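Local coordinates for putative adhesin (Bacteroides fragilis NCTC 9343, PDB 3PET), which is a putative lipoprotein adhesin with a right-handed beta-helix fold, and probably takes part in cell adhesion through its GIN-type head domain, at the interface of chains A and B. Sequence-based numbering; all coordinates share one arbitrary frame. Chains: chain A/B, Putative adhesin.

Contact 1: the interface of chains A and B. Residues chain A 69, 71-74, 78; chain B 212-216.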
ATOM      1  N   ILE A  69     -10.239 -10.332  17.372  1.00 20.27           N
ATOM      2  CA  ILE A  69      -9.214 -10.993  18.188  1.00 20.60           C
ATOM      3  C   ILE A  69      -8.809 -10.081  19.324  1.00 21.70           C
ATOM      4  O   ILE A  69      -9.039  -8.868  19.263  1.00 19.86           O
ATOM      5  CB  ILE A  69      -7.959 -11.433  17.350  1.00 23.96           C
ATOM      6  CG1 ILE A  69      -7.221 -10.225  16.727  1.00 25.66           C
ATOM      7  CG2 ILE A  69      -8.326 -12.467  16.281  1.00 23.98           C
ATOM      8  CD1 ILE A  69      -5.762 -10.454  16.422  1.00 32.52           C
ATOM      9  N   LYS A  71      -6.122  -8.220  20.428  1.00 15.28           N
ATOM     10  CA  LYS A  71      -4.936  -7.693  19.721  1.00 16.78           C
ATOM     11  C   LYS A  71      -3.658  -7.677  20.604  1.00 22.35           C
ATOM     12  O   LYS A  71      -2.555  -7.565  20.074  1.00 19.39           O
ATOM     13  CB  LYS A  71      -5.230  -6.294  19.177  1.00 17.65           C
ATOM     14  CG  LYS A  71      -6.353  -6.317  18.122  1.00 26.17           C
ATOM     15  CD  LYS A  71      -6.707  -4.886  17.744  1.00 34.88           C
ATOM     16  CE  LYS A  71      -7.929  -4.822  16.867  1.00 40.87           C
ATOM     17  NZ  LYS A  71      -8.460  -3.437  16.784  1.00 44.80           N
ATOM     18  N   SER A  72      -3.821  -7.773  21.942  1.00 22.61           N
ATOM     19  CA  SER A  72      -2.722  -7.778  22.912  1.00 24.58           C
ATOM     20  C   SER A  72      -2.116  -9.185  23.021  1.00 31.40           C
ATOM     21  O   SER A  72      -1.094  -9.355  23.692  1.00 31.29           O
ATOM     22  CB  SER A  72      -3.232  -7.327  24.285  1.00 27.34           C
ATOM     23  OG  SER A  72      -3.660  -5.970  24.315  1.00 32.05           O
ATOM     24  N   LYS A  73      -2.729 -10.204  22.373  1.00 28.01           N
ATOM     25  CA  LYS A  73      -2.223 -11.578  22.513  1.00 29.81           C
ATOM     26  C   LYS A  73      -1.110 -11.916  21.524  1.00 36.50           C
ATOM     27  O   LYS A  73      -1.306 -11.861  20.310  1.00 35.31           O
ATOM     28  CB  LYS A  73      -3.342 -12.630  22.432  1.00 32.27           C
ATOM     29  CG  LYS A  73      -4.166 -12.745  23.720  1.00 41.75           C
ATOM     30  CD  LYS A  73      -3.548 -13.662  24.765  1.00 48.98           C
ATOM     31  CE  LYS A  73      -3.943 -13.260  26.162  1.00 50.16           C
ATOM     32  NZ  LYS A  73      -2.943 -12.346  26.775  1.00 59.76           N
ATOM     33  N   LYS A  74       0.069 -12.275  22.067  1.00 35.98           N
ATOM     34  CA  LYS A  74       1.202 -12.654  21.229  1.00 36.15           C
ATOM     35  C   LYS A  74       1.056 -14.112  20.840  1.00 39.64           C
ATOM     36  O   LYS A  74       0.758 -14.964  21.677  1.00 37.96           O
ATOM     37  CB  LYS A  74       2.559 -12.400  21.902  1.00 38.68           C
ATOM     38  CG  LYS A  74       2.971 -10.935  22.003  1.00 39.05           C
ATOM     39  CD  LYS A  74       4.238 -10.818  22.824  1.00 36.64           C
ATOM     40  CE  LYS A  74       4.352  -9.509  23.558  1.00 42.22           C
ATOM     41  NZ  LYS A  74       5.609  -9.444  24.351  1.00 47.56           N
ATOM     42  N   PHE A  78       0.507 -17.983  12.999  1.00 39.52           N
ATOM     43  CA  PHE A  78      -0.902 -18.221  12.674  1.00 38.02           C
ATOM     44  C   PHE A  78      -1.053 -19.177  11.477  1.00 42.23           C
ATOM     45  O   PHE A  78      -1.994 -19.043  10.677  1.00 40.77           O
ATOM     46  CB  PHE A  78      -1.624 -16.889  12.386  1.00 38.80           C
ATOM     47  CG  PHE A  78      -1.715 -15.915  13.538  1.00 39.79           C
ATOM     48  CD1 PHE A  78      -2.791 -15.947  14.414  1.00 42.72           C
ATOM     49  CD2 PHE A  78      -0.749 -14.931  13.715  1.00 42.16           C
ATOM     50  CE1 PHE A  78      -2.889 -15.018  15.464  1.00 43.71           C
ATOM     51  CE2 PHE A  78      -0.854 -13.999  14.757  1.00 44.26           C
ATOM     52  CZ  PHE A  78      -1.927 -14.042  15.617  1.00 41.92           C
TER
ATOM     53  N   LYS B 212       3.539  -6.033  21.496  1.00 29.73           N
ATOM     54  CA  LYS B 212       2.413  -6.244  20.598  1.00 28.88           C
ATOM     55  C   LYS B 212       1.046  -5.781  21.136  1.00 32.09           C
ATOM     56  O   LYS B 212       0.628  -6.131  22.249  1.00 31.77           O
ATOM     57  CB  LYS B 212       2.365  -7.747  20.279  1.00 32.14           C
ATOM     58  CG  LYS B 212       1.059  -8.300  19.772  1.00 40.21           C
ATOM     59  CD  LYS B 212       1.129  -8.507  18.291  1.00 38.69           C
ATOM     60  CE  LYS B 212      -0.222  -8.892  17.799  1.00 37.31           C
ATOM     61  NZ  LYS B 212      -0.531 -10.319  18.078  1.00 24.15           N
ATOM     62  N   LYS B 213       0.336  -5.043  20.274  1.00 25.91           N
ATOM     63  CA  LYS B 213      -1.038  -4.589  20.440  1.00 25.33           C
ATOM     64  C   LYS B 213      -1.541  -4.234  19.048  1.00 26.31           C
ATOM     65  O   LYS B 213      -1.602  -3.068  18.674  1.00 25.21           O
ATOM     66  CB  LYS B 213      -1.197  -3.442  21.449  1.00 27.93           C
ATOM     67  CG  LYS B 213      -2.637  -3.312  21.930  1.00 42.57           C
ATOM     68  CD  LYS B 213      -2.913  -1.936  22.497  1.00 51.99           C
ATOM     69  CE  LYS B 213      -4.283  -1.832  23.107  1.00 58.15           C
ATOM     70  NZ  LYS B 213      -4.390  -0.616  23.957  1.00 70.29           N
ATOM     71  N   GLY B 214      -1.818  -5.270  18.269  1.00 22.74           N
ATOM     72  CA  GLY B 214      -2.263  -5.115  16.898  1.00 21.50           C
ATOM     73  C   GLY B 214      -2.728  -6.411  16.273  1.00 24.13           C
ATOM     74  O   GLY B 214      -2.961  -7.409  16.960  1.00 23.34           O
ATOM     75  N   VAL B 215      -2.889  -6.382  14.954  1.00 19.42           N
ATOM     76  CA  VAL B 215      -3.360  -7.523  14.173  1.00 19.36           C
ATOM     77  C   VAL B 215      -2.202  -7.924  13.279  1.00 26.43           C
ATOM     78  O   VAL B 215      -1.919  -7.261  12.281  1.00 24.41           O
ATOM     79  CB  VAL B 215      -4.664  -7.205  13.379  1.00 21.89           C
ATOM     80  CG1 VAL B 215      -5.154  -8.433  12.617  1.00 22.10           C
ATOM     81  CG2 VAL B 215      -5.754  -6.671  14.302  1.00 21.93           C
ATOM     82  N   GLY B 216      -1.520  -8.991  13.670  1.00 25.52           N
ATOM     83  CA  GLY B 216      -0.340  -9.477  12.966  1.00 25.22           C
ATOM     84  C   GLY B 216       0.600 -10.124  13.949  1.00 29.57           C
ATOM     85  O   GLY B 216       0.198 -10.391  15.082  1.00 30.65           O
TER
HETATM   86  O   HOH W   1       0.768  -7.656  24.613  1.00 28.60           O

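Contact 2: the interface of chains A and B. Residues chain A 137-139, 156-158, 176-178; chain B 119-121, 139-141, 158-159.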
HETATM    1  N   MSE A 137      -7.871   0.266   0.599  1.00 14.82           N
HETATM    2  CA  MSE A 137      -7.154   1.197   1.460  1.00 14.83           C
HETATM    3  C   MSE A 137      -5.991   0.580   2.225  1.00 18.54           C
HETATM    4  O   MSE A 137      -5.350   1.289   2.978  1.00 18.54           O
HETATM    5  CB  MSE A 137      -8.144   1.782   2.474  1.00 17.37           C
HETATM    6  CG  MSE A 137      -9.206   2.685   1.845  1.00 25.50           C
HETATM    7 SE   MSE A 137     -10.582   3.070   3.162  0.75 34.23          SE
HETATM    8  CE  MSE A 137     -11.629   1.507   2.887  1.00 30.28           C
ATOM      9  N   GLY A 138      -5.720  -0.703   2.034  1.00 15.60           N
ATOM     10  CA  GLY A 138      -4.633  -1.367   2.744  1.00 14.62           C
ATOM     11  C   GLY A 138      -3.487  -1.752   1.844  1.00 18.03           C
ATOM     12  O   GLY A 138      -3.196  -1.046   0.871  1.00 17.03           O
ATOM     13  N   VAL A 139      -2.820  -2.871   2.163  1.00 13.84           N
ATOM     14  CA  VAL A 139      -1.717  -3.377   1.351  1.00 14.16           C
ATOM     15  C   VAL A 139      -2.142  -4.697   0.718  1.00 19.14           C
ATOM     16  O   VAL A 139      -2.325  -5.691   1.425  1.00 19.11           O
ATOM     17  CB  VAL A 139      -0.393  -3.520   2.138  1.00 17.68           C
ATOM     18  CG1 VAL A 139       0.701  -4.090   1.231  1.00 18.03           C
ATOM     19  CG2 VAL A 139       0.035  -2.173   2.707  1.00 17.38           C
ATOM     20  N   LYS A 156      -6.680   3.471  -2.817  1.00 17.67           N
ATOM     21  CA  LYS A 156      -6.050   4.474  -1.936  1.00 17.43           C
ATOM     22  C   LYS A 156      -4.832   3.953  -1.179  1.00 18.77           C
ATOM     23  O   LYS A 156      -4.127   4.748  -0.569  1.00 19.52           O
ATOM     24  CB  LYS A 156      -7.070   5.012  -0.906  1.00 19.41           C
ATOM     25  CG  LYS A 156      -8.236   5.758  -1.542  1.00 26.63           C
ATOM     26  CD  LYS A 156      -9.386   5.968  -0.573  1.00 31.43           C
ATOM     27  CE  LYS A 156     -10.455   6.807  -1.227  1.00 35.09           C
ATOM     28  NZ  LYS A 156     -11.612   7.055  -0.328  1.00 45.95           N
ATOM     29  N   GLY A 157      -4.609   2.644  -1.185  1.00 14.66           N
ATOM     30  CA  GLY A 157      -3.484   2.061  -0.468  1.00 14.86           C
ATOM     31  C   GLY A 157      -2.349   1.690  -1.393  1.00 19.96           C
ATOM     32  O   GLY A 157      -2.039   2.415  -2.349  1.00 18.79           O
ATOM     33  N   VAL A 158      -1.713   0.553  -1.114  1.00 15.96           N
ATOM     34  CA  VAL A 158      -0.617   0.051  -1.952  1.00 15.10           C
ATOM     35  C   VAL A 158      -1.088  -1.278  -2.561  1.00 17.64           C
ATOM     36  O   VAL A 158      -1.358  -2.229  -1.827  1.00 15.95           O
ATOM     37  CB  VAL A 158       0.709  -0.084  -1.164  1.00 17.87           C
ATOM     38  CG1 VAL A 158       1.814  -0.660  -2.050  1.00 18.80           C
ATOM     39  CG2 VAL A 158       1.132   1.267  -0.589  1.00 17.38           C
ATOM     40  N   GLN A 176      -5.485   6.806  -6.092  1.00 15.73           N
ATOM     41  CA  GLN A 176      -4.900   7.821  -5.191  1.00 15.20           C
ATOM     42  C   GLN A 176      -3.705   7.322  -4.366  1.00 18.40           C
ATOM     43  O   GLN A 176      -3.030   8.132  -3.728  1.00 15.87           O
ATOM     44  CB  GLN A 176      -5.957   8.348  -4.219  1.00 15.86           C
ATOM     45  CG  GLN A 176      -7.085   9.123  -4.858  1.00 28.40           C
ATOM     46  CD  GLN A 176      -8.110   9.472  -3.806  1.00 38.40           C
ATOM     47  OE1 GLN A 176      -8.954   8.668  -3.461  1.00 31.36           O
ATOM     48  NE2 GLN A 176      -7.983  10.646  -3.196  1.00 33.50           N
ATOM     49  N   GLY A 177      -3.456   6.012  -4.380  1.00 17.14           N
ATOM     50  CA  GLY A 177      -2.308   5.443  -3.678  1.00 16.65           C
ATOM     51  C   GLY A 177      -1.222   5.064  -4.662  1.00 19.64           C
ATOM     52  O   GLY A 177      -0.989   5.765  -5.659  1.00 18.21           O
ATOM     53  N   VAL A 178      -0.575   3.926  -4.404  1.00 16.16           N
ATOM     54  CA  VAL A 178       0.491   3.399  -5.266  1.00 15.30           C
ATOM     55  C   VAL A 178      -0.026   2.111  -5.875  1.00 18.26           C
ATOM     56  O   VAL A 178      -0.266   1.148  -5.140  1.00 16.98           O
ATOM     57  CB  VAL A 178       1.812   3.198  -4.478  1.00 17.92           C
ATOM     58  CG1 VAL A 178       2.887   2.571  -5.363  1.00 17.31           C
ATOM     59  CG2 VAL A 178       2.299   4.519  -3.896  1.00 17.18           C
TER
ATOM     60  N   VAL B 119       2.514  10.400  -1.525  1.00 16.02           N
ATOM     61  CA  VAL B 119       2.056   9.216  -2.231  1.00 15.26           C
ATOM     62  C   VAL B 119       3.193   8.784  -3.136  1.00 16.89           C
ATOM     63  O   VAL B 119       3.589   9.532  -4.028  1.00 13.84           O
ATOM     64  CB  VAL B 119       0.729   9.472  -3.013  1.00 17.32           C
ATOM     65  CG1 VAL B 119       0.289   8.225  -3.772  1.00 16.26           C
ATOM     66  CG2 VAL B 119      -0.376   9.959  -2.076  1.00 17.32           C
ATOM     67  N   GLY B 120       3.720   7.593  -2.886  1.00 12.69           N
ATOM     68  CA  GLY B 120       4.810   7.070  -3.698  1.00 11.73           C
ATOM     69  C   GLY B 120       5.737   6.186  -2.914  1.00 17.64           C
ATOM     70  O   GLY B 120       5.672   6.162  -1.681  1.00 16.78           O
ATOM     71  N   ASN B 121       6.605   5.462  -3.628  1.00 15.80           N
ATOM     72  CA  ASN B 121       7.593   4.593  -2.993  1.00 16.20           C
ATOM     73  C   ASN B 121       8.927   5.283  -2.806  1.00 19.80           C
ATOM     74  O   ASN B 121       9.234   6.287  -3.462  1.00 19.67           O
ATOM     75  CB  ASN B 121       7.809   3.330  -3.849  1.00 16.03           C
ATOM     76  CG  ASN B 121       6.571   2.491  -4.024  1.00 25.11           C
ATOM     77  OD1 ASN B 121       5.704   2.414  -3.159  1.00 18.71           O
ATOM     78  ND2 ASN B 121       6.484   1.834  -5.151  1.00 18.84           N
ATOM     79  N   VAL B 139       1.386   7.060   1.775  1.00 14.44           N
ATOM     80  CA  VAL B 139       0.959   5.861   1.061  1.00 13.36           C
ATOM     81  C   VAL B 139       2.085   5.421   0.151  1.00 18.17           C
ATOM     82  O   VAL B 139       2.444   6.135  -0.784  1.00 16.77           O
ATOM     83  CB  VAL B 139      -0.372   6.031   0.286  1.00 16.13           C
ATOM     84  CG1 VAL B 139      -0.709   4.743  -0.455  1.00 14.77           C
ATOM     85  CG2 VAL B 139      -1.505   6.405   1.242  1.00 16.38           C
ATOM     86  N   GLY B 140       2.642   4.247   0.438  1.00 14.81           N
ATOM     87  CA  GLY B 140       3.738   3.737  -0.363  1.00 14.36           C
ATOM     88  C   GLY B 140       4.671   2.867   0.428  1.00 19.59           C
ATOM     89  O   GLY B 140       4.593   2.818   1.663  1.00 18.05           O
ATOM     90  N   ASP B 141       5.547   2.168  -0.299  1.00 15.56           N
ATOM     91  CA  ASP B 141       6.541   1.295   0.288  1.00 14.64           C
ATOM     92  C   ASP B 141       7.892   1.973   0.393  1.00 20.87           C
ATOM     93  O   ASP B 141       8.229   2.832  -0.428  1.00 21.03           O
ATOM     94  CB  ASP B 141       6.685   0.037  -0.576  1.00 15.85           C
ATOM     95  CG  ASP B 141       5.478  -0.880  -0.609  1.00 22.30           C
ATOM     96  OD1 ASP B 141       4.573  -0.711   0.247  1.00 18.64           O
ATOM     97  OD2 ASP B 141       5.465  -1.801  -1.448  1.00 26.10           O
ATOM     98  N   VAL B 158       0.217   3.736   5.094  1.00 16.77           N
ATOM     99  CA  VAL B 158      -0.214   2.516   4.407  1.00 16.28           C
ATOM    100  C   VAL B 158       0.934   2.114   3.499  1.00 18.95           C
ATOM    101  O   VAL B 158       1.333   2.894   2.630  1.00 15.86           O
ATOM    102  CB  VAL B 158      -1.567   2.677   3.636  1.00 18.09           C
ATOM    103  CG1 VAL B 158      -1.920   1.395   2.863  1.00 16.63           C
ATOM    104  CG2 VAL B 158      -2.699   3.055   4.594  1.00 17.27           C
ATOM    105  N   GLY B 159       1.456   0.912   3.714  1.00 14.88           N
ATOM    106  CA  GLY B 159       2.565   0.419   2.908  1.00 14.47           C
ATOM    107  C   GLY B 159       3.551  -0.377   3.727  1.00 19.55           C
ATOM    108  O   GLY B 159       3.464  -0.417   4.963  1.00 19.24           O
TER

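Contact 1: the interface of chains A and B
At one end of the A-B interface of this right-handed beta-helix, a loop of chain A beyond strand 64-69 lies against a Gly-Val-Gly turn of chain B, B:Gly214 to B:Gly216, just past strand 207-212. The tight part centres on the carbonyl of A:Lys71. B:Gly214 N donates to A:Lys71 O at 3.0 Å, and the donor stands above the carbonyl plane. The same oxygen is crowded by a second acceptor, B:Gly214 O, at 3.1 Å, a repulsive pair. Beside it B:Lys212 bends round toward the chain A loop: CG is anti to its backbone N (chi1 160°), and the chain bends at chi2 (103°) and again at chi4 (-78°). These turns bring the side-chain amino nitrogen NZ to A:Lys73 O at 2.8 Å, again from above the carbonyl plane; B:Lys212 NZ also makes a weak bond, 3.1 Å, to B:Gly216 O of its own chain. If protonated, as expected, its charge would help to offset the carbonyl oxygens gathered here. The extended A:Lys71 chain crosses B:Val215 obliquely, its CE 3.8 Å from CG2, the methyl beside the valine backbone N. A:Lys74 slides past B:Lys212 in the opposite direction, CG against CB at 3.7 Å. The looser side is polar and hydrated. There a water joins A:Ser72 O and B:Lys212 O, and the A:Ser72 hydroxyl OG comes no nearer than 3.7 Å to B:Lys213 CG, on a chain that is extended beyond that atom. A:Phe78 is also a marginal neighbour, its ring carbon CE2 nearest B:Gly216 O.

Contact 2: the interface of chains A and B
Gly-Val-Gly turns from successive coils of the two right-handed beta-helices mesh here as a ladder of valines. The coils run in opposite order: A:Val139 lies by B:Val158, A:Val158 by B:Val139, and A:Val178 by B:Val119. Packing of methyl groups on glycines carries the contact. Each chain A valine directs CG2, the branch anti to the carbonyl carbon, over the backbone of a chain B glycine; A:Val158 CG2 is 3.6 Å from B:Gly140 CA, and A:Val178 and A:Val139 do the same to B:Gly120 and B:Gly159. The absence of a side chain on these glycines probably lets the methyls come so near. Between rungs, B:Val139 CG1 also rests on A:Gly177 CA at 3.7 Å, so the inner turns interlock: A:Gly177 meets both B:Val119 and B:Val139, and A:Gly157 meets both B:Val139 and B:Val158.

Methyl-to-carbonyl contacts come from the opposite direction. The chain B valines use the other branch, CG1, anti to the backbone N (chi1 178° for B:Val139), and it sits over a pair of consecutive carbonyls: B:Val139 CG1 is 3.3 Å from A:Gly157 O and 3.4 Å from A:Lys156 O. B:Val119 meets A:Gln176 and A:Gly177 alike, and B:Val158 meets selenomethionine A:Met137 and A:Gly138. Chain A thus offers CG2 to glycine backbone and chain B offers CG1 to carbonyl oxygens, although all have chi1 near 180°.

Polar side chains beside the valines make no bonds across. The A:Val158 and B:Asp141 side chains cross obliquely, as do A:Val178 and B:Asn121, with A:Val178 CG1 3.6 Å from B:Asn121 OD1. That amide is fixed within chain B by a nearly straight bond, 172° at the hydrogen, from B:Asp141 N to B:Asn121 OD1, 2.9 Å long.

The C-alpha centres of contact 1 and contact 2 lie about 23 Å apart along one interface, and the two share no residue. What they have in common is the Gly-Val-Gly turn: chain B supplies one to contact 1 close to its C-terminal end, and both chains supply turns from middle coils to contact 2. Contact 2 is a repetitive apolar seam without bonds across; contact 1 adds directional hydrogen bonds and a bridging water, which may fix the register of the two beta-helices. The pairing is not an exact two-fold, and whether it forms outside the crystal cannot be told from the structure alone.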